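Local coordinates for protein epsin 1 (Danio rerio, PDB 5LP0) that probably binds membranes rich in phosphatidylinositol 4,5-bisphosphate, bends them and promotes clathrin-coated invaginations in receptor-mediated endocytosis, at residues I10-A15 with M45-K50. Numbering follows the deposited sequence.
Sequences IKVREA and MSMVWK
In the all-helical ENTH domain, helix 8-15 packs beside helix 38-51 next to the probable phosphoinositide site, with Val12 and Arg13 both resting on Met47. The two helices run in roughly the same direction, their local axes 29° apart and 9.1 Å at closest approach. Val12 CG1 makes the closest apolar contact across the pair, 3.5 Å from Met47 CG. The same methyl lies 3.8 Å from Val48 CG2, and Val48 in turn packs on Leu68 and Met69 of helix 59-75. Met47 has CG anti to its own nitrogen (chi1 -166°), then bends at chi2 and chi3. The bends leave CB and CG against Val12 and carry SD and CE to the Arg13 guanidinium. The Arg13 and Met47 side chains cross at about a right angle. The sulfur sits over one guanidinium face, 3.2 Å above the plane and offset toward the rim. Arg13 NH2 also forms a salt bridge with Glu9 OE2, which probably helps to hold the turn of the group. Arg13 and nearby Arg51 probably bind phosphatidylinositol 4,5-bisphosphate. Lys50 NZ lies 5.5 Å from Arg13 NH2, not in contact, and adds positive charge beside the probable site. An alanine in place of Met47 would probably open a gap beside Val12 and leave one guanidinium face without its sulfur cover. Met47 CE rests 3.8 Å from Arg13 CZ.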
loop_
_atom_site.group_PDB
_atom_site.type_symbol
_atom_site.label_atom_id
_atom_site.label_comp_id
_atom_site.label_asym_id
_atom_site.label_seq_id
_atom_site.Cartn_x
_atom_site.Cartn_y
_atom_site.Cartn_z
ATOM N N ILE A 10 2.919 5.382 12.415
ATOM C CA ILE A 10 1.912 4.679 13.185
ATOM C C ILE A 10 0.626 4.451 12.374
ATOM O O ILE A 10 0.056 3.366 12.432
ATOM C CB ILE A 10 1.661 5.422 14.518
ATOM C CG1 ILE A 10 2.864 5.174 15.432
ATOM C CG2 ILE A 10 0.388 4.950 15.178
ATOM C CD1 ILE A 10 2.967 6.139 16.576
ATOM N N LYS A 11 0.181 5.451 11.613
ATOM C CA LYS A 11 -1.028 5.294 10.806
ATOM C C LYS A 11 -0.835 4.199 9.748
ATOM O O LYS A 11 -1.729 3.391 9.500
ATOM C CB LYS A 11 -1.403 6.628 10.148
ATOM C CG LYS A 11 -2.046 7.598 11.129
ATOM C CD LYS A 11 -2.330 8.946 10.492
ATOM C CE LYS A 11 -3.006 9.918 11.455
ATOM N NZ LYS A 11 -4.297 9.378 11.991
ATOM N N VAL A 12 0.319 4.181 9.100
ATOM C CA VAL A 12 0.611 3.117 8.141
ATOM C C VAL A 12 0.596 1.730 8.811
ATOM O O VAL A 12 0.008 0.769 8.281
ATOM C CB VAL A 12 1.969 3.335 7.460
ATOM C CG1 VAL A 12 2.327 2.130 6.623
ATOM C CG2 VAL A 12 1.954 4.591 6.614
ATOM N N ARG A 13 1.194 1.628 9.997
ATOM C CA ARG A 13 1.219 0.347 10.711
ATOM C C ARG A 13 -0.200 -0.127 10.993
ATOM O O ARG A 13 -0.534 -1.288 10.780
ATOM C CB ARG A 13 1.994 0.452 12.030
ATOM C CG ARG A 13 3.470 0.496 11.846
ATOM C CD ARG A 13 4.197 0.806 13.155
ATOM N NE ARG A 13 5.639 0.786 12.949
ATOM C CZ ARG A 13 6.390 -0.308 12.988
ATOM N NH1 ARG A 13 5.840 -1.488 13.250
ATOM N NH2 ARG A 13 7.697 -0.218 12.770
ATOM N N GLU A 14 -1.042 0.782 11.452
ATOM C CA GLU A 14 -2.418 0.462 11.761
ATOM C C GLU A 14 -3.149 -0.013 10.511
ATOM O O GLU A 14 -3.898 -0.968 10.558
ATOM C CB GLU A 14 -3.116 1.695 12.330
ATOM C CG GLU A 14 -4.590 1.476 12.567
ATOM C CD GLU A 14 -4.853 0.492 13.681
ATOM O OE1 GLU A 14 -4.061 0.480 14.654
ATOM O OE2 GLU A 14 -5.837 -0.285 13.575
ATOM N N ALA A 15 -2.909 0.670 9.392
ATOM C CA ALA A 15 -3.565 0.368 8.136
ATOM C C ALA A 15 -3.123 -0.977 7.569
ATOM O O ALA A 15 -3.795 -1.537 6.712
ATOM C CB ALA A 15 -3.299 1.482 7.107
ATOM N N MET A 45 6.247 6.006 3.144
ATOM C CA MET A 45 6.721 5.114 2.119
ATOM C C MET A 45 7.678 4.103 2.722
ATOM O O MET A 45 7.620 2.914 2.383
ATOM C CB MET A 45 7.385 5.887 0.996
ATOM C CG MET A 45 6.385 6.724 0.214
ATOM S SD MET A 45 5.018 5.854 -0.607
ATOM C CE MET A 45 5.888 5.064 -1.969
ATOM N N SER A 46 8.520 4.519 3.655
ATOM C CA SER A 46 9.448 3.580 4.255
ATOM C C SER A 46 8.662 2.464 4.938
ATOM O O SER A 46 8.989 1.263 4.775
ATOM C CB SER A 46 10.344 4.296 5.266
ATOM O OG SER A 46 11.164 3.350 5.908
ATOM N N MET A 47 7.646 2.843 5.713
ATOM C CA MET A 47 6.850 1.850 6.419
ATOM C C MET A 47 6.083 0.938 5.457
ATOM O O MET A 47 5.955 -0.261 5.692
ATOM C CB MET A 47 5.913 2.530 7.416
ATOM C CG MET A 47 5.300 1.544 8.409
ATOM S SD MET A 47 6.558 0.811 9.501
ATOM C CE MET A 47 6.301 -0.949 9.275
ATOM N N VAL A 48 5.589 1.463 4.351
ATOM C CA VAL A 48 4.865 0.637 3.404
ATOM C C VAL A 48 5.804 -0.387 2.779
ATOM O O VAL A 48 5.448 -1.577 2.683
ATOM C CB VAL A 48 4.141 1.487 2.318
ATOM C CG1 VAL A 48 3.473 0.565 1.298
ATOM C CG2 VAL A 48 3.065 2.396 2.933
ATOM N N TRP A 49 6.984 0.017 2.340
ATOM C CA TRP A 49 7.961 -0.912 1.769
ATOM C C TRP A 49 8.382 -1.971 2.778
ATOM O O TRP A 49 8.554 -3.149 2.405
ATOM C CB TRP A 49 9.192 -0.184 1.202
ATOM C CG TRP A 49 8.915 0.732 0.028
ATOM C CD1 TRP A 49 9.164 2.076 -0.032
ATOM C CD2 TRP A 49 8.361 0.373 -1.252
ATOM N NE1 TRP A 49 8.788 2.565 -1.251
ATOM C CE2 TRP A 49 8.286 1.551 -2.019
ATOM C CE3 TRP A 49 7.926 -0.829 -1.820
ATOM C CZ2 TRP A 49 7.778 1.572 -3.329
ATOM C CZ3 TRP A 49 7.421 -0.818 -3.110
ATOM C CH2 TRP A 49 7.358 0.380 -3.860
ATOM N N LYS A 50 8.489 -1.605 4.052
ATOM C CA LYS A 50 8.794 -2.591 5.079
ATOM C C LYS A 50 7.686 -3.632 5.176
ATOM O O LYS A 50 7.958 -4.832 5.204
ATOM C CB LYS A 50 8.977 -1.918 6.427
ATOM C CG LYS A 50 10.312 -1.179 6.566
ATOM C CD LYS A 50 10.454 -0.510 7.940
ATOM C CE LYS A 50 11.755 0.320 8.051
ATOM N NZ LYS A 50 11.774 1.098 9.315
#